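5'-Methylthioadenosine Nucleosidase (Arabidopsis thaliana, PDB 2H8G) belongs to the phosphorylase superfamily and is an alpha/beta nucleosidase of two chains that holds adenine in a pocket. Local coordinates at residues Phe138-Ile143 / Thr177-Asp182; Asp88-Val93 / Lys199-Ala204; Ile172-Thr177 / Asn194-Lys199; Val133-Phe138 / Val153-Ala158. All coordinates share one frame; numbering follows the deposited sequence.

Interaction 1: Phe138-Ile143 / Thr177-Asp182; sequences FHDRRI and TGDSLD. With ADE (adenine), chain C.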
loop_
_atom_site.group_PDB
_atom_site.type_symbol
_atom_site.label_atom_id
_atom_site.label_comp_id
_atom_site.label_asym_id
_atom_site.label_seq_id
_atom_site.Cartn_x
_atom_site.Cartn_y
_atom_site.Cartn_z
ATOM N N PHE A 138 12.071 2.987 1.109
ATOM C CA PHE A 138 11.430 2.707 -0.186
ATOM C C PHE A 138 12.355 3.308 -1.242
ATOM O O PHE A 138 12.942 4.364 -1.010
ATOM C CB PHE A 138 10.092 3.435 -0.371
ATOM C CG PHE A 138 8.955 2.899 0.449
ATOM C CD1 PHE A 138 8.670 3.438 1.693
ATOM C CD2 PHE A 138 8.125 1.902 -0.055
ATOM C CE1 PHE A 138 7.566 3.003 2.425
ATOM C CE2 PHE A 138 7.022 1.458 0.668
ATOM C CZ PHE A 138 6.739 2.010 1.908
ATOM N N HIS A 139 12.475 2.661 -2.397
ATOM C CA HIS A 139 13.295 3.219 -3.472
ATOM C C HIS A 139 12.457 3.632 -4.680
ATOM O O HIS A 139 12.990 4.200 -5.631
ATOM C CB HIS A 139 14.399 2.246 -3.921
ATOM C CG HIS A 139 13.917 0.861 -4.231
ATOM N ND1 HIS A 139 13.260 0.531 -5.398
ATOM C CD2 HIS A 139 14.015 -0.284 -3.518
ATOM C CE1 HIS A 139 12.976 -0.762 -5.388
ATOM N NE2 HIS A 139 13.423 -1.278 -4.259
ATOM N N ASP A 140 11.148 3.380 -4.645
ATOM C CA ASP A 140 10.294 3.726 -5.777
ATOM C C ASP A 140 9.163 4.714 -5.500
ATOM O O ASP A 140 8.168 4.747 -6.227
ATOM C CB ASP A 140 9.724 2.447 -6.407
ATOM C CG ASP A 140 8.714 1.743 -5.512
ATOM O OD1 ASP A 140 8.672 2.028 -4.296
ATOM O OD2 ASP A 140 7.968 0.882 -6.039
ATOM N N ARG A 141 9.300 5.516 -4.448
ATOM C CA ARG A 141 8.285 6.528 -4.155
ATOM C C ARG A 141 9.039 7.844 -4.268
ATOM O O ARG A 141 9.423 8.451 -3.267
ATOM C CB ARG A 141 7.702 6.347 -2.749
ATOM C CG ARG A 141 7.236 4.927 -2.466
ATOM C CD ARG A 141 6.203 4.887 -1.345
ATOM N NE ARG A 141 6.668 5.563 -0.142
ATOM C CZ ARG A 141 5.920 5.710 0.947
ATOM N NH1 ARG A 141 4.684 5.222 0.968
ATOM N NH2 ARG A 141 6.394 6.360 2.002
ATOM N N ARG A 142 9.267 8.256 -5.513
ATOM C CA ARG A 142 10.025 9.468 -5.804
ATOM C C ARG A 142 9.162 10.714 -5.902
ATOM O O ARG A 142 8.361 10.854 -6.816
ATOM C CB ARG A 142 10.797 9.295 -7.117
ATOM C CG ARG A 142 11.618 8.000 -7.218
ATOM C CD ARG A 142 12.298 7.899 -8.584
ATOM N NE ARG A 142 11.328 8.099 -9.659
ATOM C CZ ARG A 142 10.620 7.134 -10.239
ATOM N NH1 ARG A 142 10.777 5.867 -9.872
ATOM N NH2 ARG A 142 9.713 7.450 -11.157
ATOM N N ILE A 143 9.332 11.619 -4.943
ATOM C CA ILE A 143 8.587 12.876 -4.934
ATOM C C ILE A 143 9.697 13.914 -4.776
ATOM O O ILE A 143 9.991 14.375 -3.674
ATOM C CB ILE A 143 7.599 12.934 -3.745
ATOM C CG1 ILE A 143 6.809 11.622 -3.660
ATOM C CG2 ILE A 143 6.629 14.087 -3.947
ATOM C CD1 ILE A 143 5.908 11.506 -2.438
ATOM N N THR A 177 12.716 -1.288 -0.260
ATOM C CA THR A 177 11.469 -1.820 -0.792
ATOM C C THR A 177 10.923 -1.084 -2.006
ATOM O O THR A 177 11.006 0.139 -2.092
ATOM C CB THR A 177 10.383 -1.765 0.310
ATOM O OG1 THR A 177 10.797 -2.578 1.416
ATOM C CG2 THR A 177 9.029 -2.230 -0.216
ATOM N N GLY A 178 10.344 -1.848 -2.927
ATOM C CA GLY A 178 9.725 -1.283 -4.108
ATOM C C GLY A 178 8.743 -2.310 -4.642
ATOM O O GLY A 178 8.894 -3.501 -4.370
ATOM N N ASP A 179 7.750 -1.880 -5.409
ATOM C CA ASP A 179 6.781 -2.834 -5.933
ATOM C C ASP A 179 7.153 -3.556 -7.214
ATOM O O ASP A 179 6.314 -4.239 -7.802
ATOM C CB ASP A 179 5.422 -2.168 -6.103
ATOM C CG ASP A 179 4.689 -2.051 -4.797
ATOM O OD1 ASP A 179 4.749 -0.977 -4.165
ATOM O OD2 ASP A 179 4.068 -3.053 -4.390
ATOM N N SER A 180 8.396 -3.405 -7.654
ATOM C CA SER A 180 8.848 -4.092 -8.856
ATOM C C SER A 180 9.898 -5.126 -8.475
ATOM O O SER A 180 10.719 -4.894 -7.590
ATOM C CB SER A 180 9.425 -3.098 -9.864
ATOM O OG SER A 180 8.417 -2.227 -10.349
ATOM N N LEU A 181 9.849 -6.277 -9.137
ATOM C CA LEU A 181 10.794 -7.352 -8.878
ATOM C C LEU A 181 12.085 -7.075 -9.632
ATOM O O LEU A 181 13.164 -7.465 -9.195
ATOM C CB LEU A 181 10.196 -8.688 -9.322
ATOM C CG LEU A 181 11.125 -9.899 -9.216
ATOM C CD1 LEU A 181 11.536 -10.119 -7.774
ATOM C CD2 LEU A 181 10.419 -11.128 -9.761
ATOM N N ASP A 182 11.965 -6.406 -10.771
ATOM C CA ASP A 182 13.132 -6.055 -11.560
ATOM C C ASP A 182 13.711 -4.787 -10.944
ATOM O O ASP A 182 13.269 -4.346 -9.879
ATOM C CB ASP A 182 12.736 -5.817 -13.028
ATOM C CG ASP A 182 11.848 -4.591 -13.214
ATOM O OD1 ASP A 182 11.290 -4.091 -12.217
ATOM O OD2 ASP A 182 11.701 -4.128 -14.369
HETATM N N9 ADE C . 12.451 -10.974 -3.871
HETATM C C8 ADE C . 13.442 -11.832 -4.200
HETATM N N7 ADE C . 14.410 -11.281 -4.970
HETATM C C5 ADE C . 13.996 -9.986 -5.137
HETATM C C6 ADE C . 14.537 -8.845 -5.834
HETATM N N6 ADE C . 15.678 -8.926 -6.507
HETATM N N1 ADE C . 13.809 -7.632 -5.784
HETATM C C2 ADE C . 12.628 -7.565 -5.084
HETATM N N3 ADE C . 12.039 -8.611 -4.387
HETATM C C4 ADE C . 12.781 -9.776 -4.459
HETATM O O HOH W 1 11.816 -3.958 -5.197
HETATM O O HOH W 2 6.578 0.847 -2.972
HETATM O O HOH W 3 8.520 0.239 -8.578
#
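Asp140 and His139 reach across to the backbone of Thr177-Asp179 in different ways. Asp140 OD2 takes the N-H of Asp179 at 2.8 Å, a nearly straight bond (166°) from above the carboxylate plane. Its CG stands between the backbone N and the carbonyl carbon (chi1 69°), 3.5 Å from Gly178 CA. His139 is turned so that one ring face lies beneath Thr177 O, offset toward the rim, while CE1 comes within 3.5 Å of Gly178 CA. A side chain on Gly178 would run into this imidazole, and glycine suits the place. The His139 N-H binds the same Thr177 O at 2.9 Å, ending the parallel pairing of Phe138 with Thr177.

Asp140 OD2 lies 4.2 Å from Asp179 OD1; a water within hydrogen-bonding distance of both Asp140 OD1 and Asp179 OD1 may ease the repulsion, and Asp179 OD1 is also hydrogen-bonded to Thr92 OG1. A second water joins Asp140 OD2 to Ser180 OG. Arg141 lays its guanidinium on the Phe138 ring, NE 3.4 Å above the plane.

The loops follow strands 130-138 and 171-177. His139 packs on helix 185-193, Phe138 and Thr177 touch helix 92-106, and Arg142 pairs with Asp182 and Asp187 of the second subunit.

Interaction 2: Asp88-Val93 / Lys199-Ala204; sequences DSVGTV and KDMEGA. With ADE (adenine), chain C.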
loop_
_atom_site.group_PDB
_atom_site.type_symbol
_atom_site.label_atom_id
_atom_site.label_comp_id
_atom_site.label_asym_id
_atom_site.label_seq_id
_atom_site.Cartn_x
_atom_site.Cartn_y
_atom_site.Cartn_z
ATOM N N ASP A 88 0.189 -15.412 -5.526
ATOM C CA ASP A 88 0.292 -14.713 -4.246
ATOM C C ASP A 88 0.147 -13.218 -4.461
ATOM O O ASP A 88 0.732 -12.658 -5.390
ATOM C CB ASP A 88 1.647 -14.970 -3.588
ATOM C CG ASP A 88 1.774 -16.364 -3.023
ATOM O OD1 ASP A 88 1.028 -16.703 -2.080
ATOM O OD2 ASP A 88 2.633 -17.117 -3.524
ATOM N N SER A 89 -0.615 -12.579 -3.585
ATOM C CA SER A 89 -0.847 -11.143 -3.671
ATOM C C SER A 89 0.311 -10.391 -3.029
ATOM O O SER A 89 0.188 -9.861 -1.923
ATOM C CB SER A 89 -2.158 -10.788 -2.972
ATOM O OG SER A 89 -3.250 -11.456 -3.587
ATOM N N VAL A 90 1.430 -10.354 -3.742
ATOM C CA VAL A 90 2.638 -9.690 -3.277
ATOM C C VAL A 90 2.554 -8.173 -3.445
ATOM O O VAL A 90 1.609 -7.650 -4.029
ATOM C CB VAL A 90 3.885 -10.210 -4.047
ATOM C CG1 VAL A 90 4.057 -11.708 -3.814
ATOM C CG2 VAL A 90 3.743 -9.929 -5.537
ATOM N N GLY A 91 3.551 -7.470 -2.921
ATOM C CA GLY A 91 3.559 -6.024 -3.056
ATOM C C GLY A 91 3.244 -5.288 -1.770
ATOM O O GLY A 91 2.746 -5.869 -0.804
ATOM N N THR A 92 3.506 -3.985 -1.779
ATOM C CA THR A 92 3.302 -3.158 -0.596
ATOM C C THR A 92 1.859 -2.953 -0.163
ATOM O O THR A 92 1.573 -2.907 1.027
ATOM C CB THR A 92 3.959 -1.763 -0.773
ATOM O OG1 THR A 92 3.384 -1.087 -1.899
ATOM C CG2 THR A 92 5.454 -1.909 -0.971
ATOM N N VAL A 93 0.939 -2.831 -1.110
ATOM C CA VAL A 93 -0.445 -2.612 -0.715
ATOM C C VAL A 93 -1.042 -3.780 0.073
ATOM O O VAL A 93 -1.547 -3.581 1.176
ATOM C CB VAL A 93 -1.311 -2.234 -1.936
ATOM C CG1 VAL A 93 -2.787 -2.347 -1.603
ATOM C CG2 VAL A 93 -0.992 -0.793 -2.335
ATOM N N LYS A 199 16.964 -6.045 -1.078
ATOM C CA LYS A 199 15.891 -5.477 -1.884
ATOM C C LYS A 199 14.680 -6.403 -1.850
ATOM O O LYS A 199 14.806 -7.606 -2.103
ATOM C CB LYS A 199 16.386 -5.302 -3.328
ATOM C CG LYS A 199 15.364 -4.773 -4.318
ATOM C CD LYS A 199 15.970 -4.714 -5.730
ATOM C CE LYS A 199 14.988 -4.163 -6.742
ATOM N NZ LYS A 199 13.777 -5.024 -6.887
ATOM N N ASP A 200 13.511 -5.853 -1.528
ATOM C CA ASP A 200 12.297 -6.668 -1.483
ATOM C C ASP A 200 11.087 -5.887 -1.978
ATOM O O ASP A 200 11.228 -4.808 -2.559
ATOM C CB ASP A 200 12.032 -7.191 -0.069
ATOM C CG ASP A 200 11.421 -6.147 0.837
ATOM O OD1 ASP A 200 10.748 -6.528 1.822
ATOM O OD2 ASP A 200 11.619 -4.940 0.580
ATOM N N MET A 201 9.896 -6.428 -1.742
ATOM C CA MET A 201 8.682 -5.786 -2.216
ATOM C C MET A 201 7.630 -5.471 -1.156
ATOM O O MET A 201 6.547 -5.007 -1.506
ATOM C CB MET A 201 8.056 -6.645 -3.324
ATOM C CG MET A 201 8.928 -6.766 -4.565
ATOM S SD MET A 201 8.384 -8.029 -5.734
ATOM C CE MET A 201 6.864 -7.330 -6.285
ATOM N N GLU A 202 7.940 -5.690 0.123
ATOM C CA GLU A 202 6.952 -5.424 1.180
ATOM C C GLU A 202 7.458 -4.743 2.456
ATOM O O GLU A 202 6.707 -4.016 3.107
ATOM C CB GLU A 202 6.278 -6.724 1.631
ATOM C CG GLU A 202 5.451 -7.471 0.588
ATOM C CD GLU A 202 6.273 -8.399 -0.284
ATOM O OE1 GLU A 202 7.289 -8.943 0.210
ATOM O OE2 GLU A 202 5.879 -8.603 -1.457
ATOM N N GLY A 203 8.709 -5.003 2.817
ATOM C CA GLY A 203 9.271 -4.485 4.057
ATOM C C GLY A 203 8.934 -3.093 4.558
ATOM O O GLY A 203 8.411 -2.929 5.663
ATOM N N ALA A 204 9.231 -2.083 3.757
ATOM C CA ALA A 204 8.988 -0.709 4.178
ATOM C C ALA A 204 7.522 -0.396 4.456
ATOM O O ALA A 204 7.221 0.494 5.255
ATOM C CB ALA A 204 9.549 0.261 3.143
HETATM N N9 ADE C . 12.451 -10.974 -3.871
HETATM C C8 ADE C . 13.442 -11.832 -4.200
HETATM N N7 ADE C . 14.410 -11.281 -4.970
HETATM C C5 ADE C . 13.996 -9.986 -5.137
HETATM C C6 ADE C . 14.537 -8.845 -5.834
HETATM N N6 ADE C . 15.678 -8.926 -6.507
HETATM N N1 ADE C . 13.809 -7.632 -5.784
HETATM C C2 ADE C . 12.628 -7.565 -5.084
HETATM N N3 ADE C . 12.039 -8.611 -4.387
HETATM C C4 ADE C . 12.781 -9.776 -4.459
#
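Glu202 OE2 receives the N-H of Gly91 at 3.0 Å, almost straight (172°), through its anti lone pair. The side chain bends at chi2 (85°), which sets CD back toward the other segment; CG meanwhile lies 3.4 Å from Gly91 O. Beside the bond, Val90 CB packs on the same carboxylate oxygen. A side chain at the positive phi of Gly91 (107°) would collide with the carbonyl oxygen of Val90, and glycine avoids that.

Met201 serves two neighbours. Its CE meets Val90 CG2 at 4.1 Å, the two side chains crossing obliquely, and CG approaches adenine N3 at 3.6 Å: a flexible, apolar thioether suits a wall shared by core and pocket. Thr92 CG2 rests 3.3 Å from Met201 O, while its OG1 bonds to Asp179.

On the pocket side, Lys199 NZ donates to adenine N1 at 2.8 Å, its extended chain turning only at chi4. Asp200 OD1 accepts the N-H of Gly203 at 2.7 Å in an Asx motif, and also pairs with Lys221.

Two buried acids thus tie helix starts to the wall of the adenine pocket: Glu202 OE2 holds Gly91, the N-cap of helix 92-106, and Asp200 OD1 holds Gly203, which opens helix 203-212.

Interaction 3: Ile172-Thr177 / Asn194-Lys199; sequences IGRLST and NDATLK. With ADE (adenine), chain C.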
loop_
_atom_site.group_PDB
_atom_site.type_symbol
_atom_site.label_atom_id
_atom_site.label_comp_id
_atom_site.label_asym_id
_atom_site.label_seq_id
_atom_site.Cartn_x
_atom_site.Cartn_y
_atom_site.Cartn_z
ATOM N N ILE A 172 23.470 -8.323 9.153
ATOM C CA ILE A 172 22.509 -7.235 9.218
ATOM C C ILE A 172 22.757 -6.253 8.080
ATOM O O ILE A 172 23.848 -6.194 7.517
ATOM C CB ILE A 172 22.593 -6.496 10.581
ATOM C CG1 ILE A 172 21.414 -5.529 10.724
ATOM C CG2 ILE A 172 23.913 -5.762 10.691
ATOM C CD1 ILE A 172 21.222 -4.974 12.128
ATOM N N GLY A 173 21.724 -5.502 7.725
ATOM C CA GLY A 173 21.855 -4.532 6.659
ATOM C C GLY A 173 20.557 -3.790 6.457
ATOM O O GLY A 173 19.538 -4.132 7.059
ATOM N N ARG A 174 20.601 -2.759 5.621
ATOM C CA ARG A 174 19.421 -1.962 5.319
ATOM C C ARG A 174 18.650 -2.631 4.187
ATOM O O ARG A 174 19.243 -3.216 3.279
ATOM C CB ARG A 174 19.834 -0.540 4.907
ATOM C CG ARG A 174 18.722 0.265 4.252
ATOM C CD ARG A 174 19.136 1.710 4.021
ATOM N NE ARG A 174 19.312 2.420 5.284
ATOM C CZ ARG A 174 19.692 3.690 5.381
ATOM N NH1 ARG A 174 19.939 4.396 4.287
ATOM N NH2 ARG A 174 19.810 4.255 6.574
ATOM N N LEU A 175 17.324 -2.538 4.263
ATOM C CA LEU A 175 16.422 -3.108 3.275
ATOM C C LEU A 175 15.766 -1.987 2.467
ATOM O O LEU A 175 15.334 -0.984 3.034
ATOM C CB LEU A 175 15.327 -3.918 3.984
ATOM C CG LEU A 175 14.170 -4.444 3.124
ATOM C CD1 LEU A 175 14.705 -5.403 2.082
ATOM C CD2 LEU A 175 13.136 -5.138 4.009
ATOM N N SER A 176 15.694 -2.158 1.150
ATOM C CA SER A 176 15.062 -1.169 0.284
ATOM C C SER A 176 13.902 -1.864 -0.424
ATOM O O SER A 176 14.085 -2.895 -1.090
ATOM C CB SER A 176 16.073 -0.613 -0.722
ATOM O OG SER A 176 15.523 0.499 -1.405
ATOM N N THR A 177 12.716 -1.288 -0.260
ATOM C CA THR A 177 11.469 -1.820 -0.792
ATOM C C THR A 177 10.923 -1.084 -2.006
ATOM O O THR A 177 11.006 0.139 -2.092
ATOM C CB THR A 177 10.383 -1.765 0.310
ATOM O OG1 THR A 177 10.797 -2.578 1.416
ATOM C CG2 THR A 177 9.029 -2.230 -0.216
ATOM N N ASN A 194 21.076 4.805 -1.252
ATOM C CA ASN A 194 20.588 4.587 0.106
ATOM C C ASN A 194 21.384 3.511 0.845
ATOM O O ASN A 194 21.081 3.177 1.988
ATOM C CB ASN A 194 19.075 4.271 0.129
ATOM C CG ASN A 194 18.715 2.946 -0.532
ATOM O OD1 ASN A 194 19.452 1.968 -0.444
ATOM N ND2 ASN A 194 17.548 2.908 -1.168
ATOM N N ASP A 195 22.405 2.987 0.174
ATOM C CA ASP A 195 23.303 1.986 0.747
ATOM C C ASP A 195 22.614 0.724 1.267
ATOM O O ASP A 195 23.016 0.157 2.285
ATOM C CB ASP A 195 24.121 2.634 1.868
ATOM C CG ASP A 195 25.359 1.840 2.224
ATOM O OD1 ASP A 195 26.125 1.489 1.302
ATOM O OD2 ASP A 195 25.574 1.575 3.427
ATOM N N ALA A 196 21.583 0.276 0.560
ATOM C CA ALA A 196 20.863 -0.922 0.964
ATOM C C ALA A 196 21.667 -2.175 0.631
ATOM O O ALA A 196 22.432 -2.196 -0.333
ATOM C CB ALA A 196 19.512 -0.981 0.260
ATOM N N THR A 197 21.495 -3.215 1.442
ATOM C CA THR A 197 22.162 -4.482 1.206
ATOM C C THR A 197 21.139 -5.439 0.622
ATOM O O THR A 197 21.492 -6.348 -0.129
ATOM C CB THR A 197 22.683 -5.108 2.518
ATOM O OG1 THR A 197 23.732 -4.293 3.051
ATOM C CG2 THR A 197 23.212 -6.516 2.277
ATOM N N LEU A 198 19.870 -5.206 0.960
ATOM C CA LEU A 198 18.767 -6.072 0.535
ATOM C C LEU A 198 17.665 -5.325 -0.207
ATOM O O LEU A 198 17.434 -4.139 0.033
ATOM C CB LEU A 198 18.154 -6.736 1.768
ATOM C CG LEU A 198 19.141 -7.317 2.781
ATOM C CD1 LEU A 198 18.427 -7.562 4.102
ATOM C CD2 LEU A 198 19.760 -8.595 2.239
ATOM N N LYS A 199 16.964 -6.045 -1.078
ATOM C CA LYS A 199 15.891 -5.477 -1.884
ATOM C C LYS A 199 14.680 -6.403 -1.850
ATOM O O LYS A 199 14.806 -7.606 -2.103
ATOM C CB LYS A 199 16.386 -5.302 -3.328
ATOM C CG LYS A 199 15.364 -4.773 -4.318
ATOM C CD LYS A 199 15.970 -4.714 -5.730
ATOM C CE LYS A 199 14.988 -4.163 -6.742
ATOM N NZ LYS A 199 13.777 -5.024 -6.887
HETATM N N9 ADE C . 12.451 -10.974 -3.871
HETATM C C8 ADE C . 13.442 -11.832 -4.200
HETATM N N7 ADE C . 14.410 -11.281 -4.970
HETATM C C5 ADE C . 13.996 -9.986 -5.137
HETATM C C6 ADE C . 14.537 -8.845 -5.834
HETATM N N6 ADE C . 15.678 -8.926 -6.507
HETATM N N1 ADE C . 13.809 -7.632 -5.784
HETATM C C2 ADE C . 12.628 -7.565 -5.084
HETATM N N3 ADE C . 12.039 -8.611 -4.387
HETATM C C4 ADE C . 12.781 -9.776 -4.459
HETATM O O HOH W 4 25.338 -5.374 5.063
HETATM O O HOH W 5 23.049 -1.950 4.221
#
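Arg174 and Asn194 meet at the outer end of the contact, where the backbone bonds of the pairing begin. Arg174 O accepts two N-H groups, from Thr197 at 2.9 Å and from Leu198 at 3.1 Å, the latter nearly along the C=O axis. Ser176 N then donates to Leu198 O at 2.9 Å, and Leu175 CA and Lys199 CA add C-H···O contacts to the opposing carbonyls. Leu175 thus pairs with Leu198, and Ser176 with Lys199, in parallel register.

This is the join of a beta-alpha-beta unit: strand 171-177 leads through helix 185-193 to strand 198-200. Asp195, with positive phi, closes that helix in a Schellman motif, and the chain then swings into the sheet.

Among side-chain bonds, Arg174 NH1 reaches Asn194 O at 2.8 Å, the carbonyl lying at the guanidinium edge but 29° out of its plane. The bend at chi3 (-67°) sets NE, which pairs with Asp135. Asn194 ND2 donates to Ser176 OG, although the place of that hydroxyl is less sure. Two waters link Thr197 OG1 with the neighbouring backbone; one also accepts from Arg174 N and donates to Asp195 O.

Apolar contacts divide between the two faces. Leu175 CD1 lies 3.7 Å from Leu198 CB, the chains crossing at about a right angle, and Leu198 continues onto Val223 of strand 217-226. On the other face the small Ser176 and Ala196 meet, Ser176 CB to Ala196 CB at 3.6 Å, and both rest against Ile191 of helix 185-193, which Lys199 also touches.

Interaction 4: Val133-Phe138 / Val153-Ala158; sequences VSDVVF and VGLRQA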
loop_
_atom_site.group_PDB
_atom_site.type_symbol
_atom_site.label_atom_id
_atom_site.label_comp_id
_atom_site.label_asym_id
_atom_site.label_seq_id
_atom_site.Cartn_x
_atom_site.Cartn_y
_atom_site.Cartn_z
ATOM N N VAL A 133 17.182 -7.204 9.532
ATOM C CA VAL A 133 17.242 -5.839 9.007
ATOM C C VAL A 133 17.428 -4.749 10.064
ATOM O O VAL A 133 16.781 -4.777 11.107
ATOM C CB VAL A 133 15.962 -5.529 8.191
ATOM C CG1 VAL A 133 15.938 -4.066 7.774
ATOM C CG2 VAL A 133 15.905 -6.429 6.966
ATOM N N SER A 134 18.306 -3.786 9.775
ATOM C CA SER A 134 18.571 -2.668 10.684
ATOM C C SER A 134 17.512 -1.576 10.512
ATOM O O SER A 134 16.855 -1.175 11.473
ATOM C CB SER A 134 19.966 -2.087 10.420
ATOM O OG SER A 134 20.157 -1.780 9.050
ATOM N N ASP A 135 17.371 -1.083 9.286
ATOM C CA ASP A 135 16.362 -0.080 8.970
ATOM C C ASP A 135 15.856 -0.348 7.565
ATOM O O ASP A 135 16.439 -1.143 6.827
ATOM C CB ASP A 135 16.900 1.355 9.097
ATOM C CG ASP A 135 18.188 1.581 8.338
ATOM O OD1 ASP A 135 18.454 0.859 7.358
ATOM O OD2 ASP A 135 18.931 2.511 8.719
ATOM N N VAL A 136 14.769 0.316 7.198
ATOM C CA VAL A 136 14.162 0.088 5.901
ATOM C C VAL A 136 13.734 1.381 5.221
ATOM O O VAL A 136 13.384 2.354 5.879
ATOM C CB VAL A 136 12.943 -0.848 6.065
ATOM C CG1 VAL A 136 11.881 -0.172 6.934
ATOM C CG2 VAL A 136 12.396 -1.240 4.711
ATOM N N VAL A 137 13.781 1.376 3.895
ATOM C CA VAL A 137 13.398 2.525 3.087
ATOM C C VAL A 137 12.695 2.048 1.821
ATOM O O VAL A 137 12.709 0.851 1.516
ATOM C CB VAL A 137 14.641 3.341 2.632
ATOM C CG1 VAL A 137 15.363 3.913 3.836
ATOM C CG2 VAL A 137 15.586 2.460 1.823
ATOM N N PHE A 138 12.071 2.987 1.109
ATOM C CA PHE A 138 11.430 2.707 -0.186
ATOM C C PHE A 138 12.355 3.308 -1.242
ATOM O O PHE A 138 12.942 4.364 -1.010
ATOM C CB PHE A 138 10.092 3.435 -0.371
ATOM C CG PHE A 138 8.955 2.899 0.449
ATOM C CD1 PHE A 138 8.670 3.438 1.693
ATOM C CD2 PHE A 138 8.125 1.902 -0.055
ATOM C CE1 PHE A 138 7.566 3.003 2.425
ATOM C CE2 PHE A 138 7.022 1.458 0.668
ATOM C CZ PHE A 138 6.739 2.010 1.908
ATOM N N VAL A 153 10.761 8.308 0.768
ATOM C CA VAL A 153 11.789 7.351 1.166
ATOM C C VAL A 153 11.304 6.551 2.369
ATOM O O VAL A 153 11.589 5.359 2.490
ATOM C CB VAL A 153 13.122 8.073 1.478
ATOM C CG1 VAL A 153 14.149 7.098 2.054
ATOM C CG2 VAL A 153 13.660 8.679 0.199
ATOM N N GLY A 154 10.580 7.213 3.264
ATOM C CA GLY A 154 10.020 6.538 4.425
ATOM C C GLY A 154 10.957 5.730 5.301
ATOM O O GLY A 154 10.664 4.581 5.656
ATOM N N LEU A 155 12.081 6.328 5.672
ATOM C CA LEU A 155 13.048 5.645 6.519
ATOM C C LEU A 155 12.439 5.265 7.863
ATOM O O LEU A 155 11.836 6.100 8.539
ATOM C CB LEU A 155 14.265 6.544 6.763
ATOM C CG LEU A 155 15.280 6.039 7.796
ATOM C CD1 LEU A 155 15.979 4.796 7.274
ATOM C CD2 LEU A 155 16.301 7.136 8.076
ATOM N N ARG A 156 12.583 3.998 8.241
ATOM C CA ARG A 156 12.089 3.530 9.530
ATOM C C ARG A 156 13.070 2.510 10.085
ATOM O O ARG A 156 13.662 1.736 9.339
ATOM C CB ARG A 156 10.683 2.935 9.394
ATOM C CG ARG A 156 9.667 3.996 8.992
ATOM C CD ARG A 156 8.248 3.663 9.374
ATOM N NE ARG A 156 7.435 4.878 9.410
ATOM C CZ ARG A 156 7.211 5.664 8.361
ATOM N NH1 ARG A 156 7.734 5.363 7.175
ATOM N NH2 ARG A 156 6.476 6.761 8.495
ATOM N N GLN A 157 13.269 2.529 11.399
ATOM C CA GLN A 157 14.205 1.605 12.026
ATOM C C GLN A 157 13.476 0.366 12.512
ATOM O O GLN A 157 12.350 0.450 12.994
ATOM C CB GLN A 157 14.891 2.277 13.222
ATOM C CG GLN A 157 15.703 3.522 12.890
ATOM C CD GLN A 157 16.972 3.217 12.120
ATOM O OE1 GLN A 157 17.739 2.328 12.492
ATOM N NE2 GLN A 157 17.208 3.963 11.046
ATOM N N ALA A 158 14.116 -0.789 12.371
ATOM C CA ALA A 158 13.525 -2.029 12.848
ATOM C C ALA A 158 13.727 -2.029 14.363
ATOM O O ALA A 158 14.586 -1.311 14.878
ATOM C CB ALA A 158 14.232 -3.227 12.214
HETATM O O HOH W 6 17.406 -2.062 14.166
#
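Val137 lies between Val153 and Leu155, its CG1 3.6 Å from Leu155 CD1 and its CB 3.8 Å from Val153 CG1. The two valines run side by side, pointing the same way, whereas Leu155 crosses Val137 at a slant; a beta-branched valine suits an extended strand, and its CG1 meets both neighbours. A polar pair lies farther along: Asp135 and Gln157 also point the same way, and Gln157 NE2 donates to the anti lone pair of Asp135 OD2 at 3.2 Å. The carboxylate and amide planes stand 81° apart. Gln157 bends at chi2 (-71°), which puts CD 3.6 Å from Asp135 CB.

Backbone bonds hold these side chains in place. Val136 and Arg156 exchange N-H and C=O in both directions, Ala158 N binds Ser134 O, and Phe138 N donates to Val153 O at 2.8 Å. Gly154 has positive phi, and a side chain there would be tight against Phe138 CD1, so glycine suits the turn out of helix 148-153.

Farther out, Asp135 OD1 forms a salt bridge with Arg174, and Val136 packs on Ala204 and Ala207 of helix 203-212. The result is an antiparallel pairing, in which the short strand 156-157 flanks strand 130-138 in the mixed sheet of this phosphorylase-superfamily fold.

In the fold
Interactions 1 and 2 are wholly buried and rest on carboxylates that meet backbone N-H groups, as befits loops and helix starts at the pocket; both also touch the second subunit. Interactions 3 and 4 are sheet pairings, one parallel and one antiparallel, with partly exposed outer ends where polar side chains and water take over. Strand 171-177 serves interactions 1 and 3, sharing Thr177, whose OG1 bonds to Asp200 of interaction 2; strand 130-138 serves 1 and 4, sharing Phe138. Lys199, on strand 198-200 shared by interactions 2 and 3, donates to adenine. The Arg174-Asp135 salt bridge ties 3 to 4, and Thr92-Asp179 ties 2 to 1.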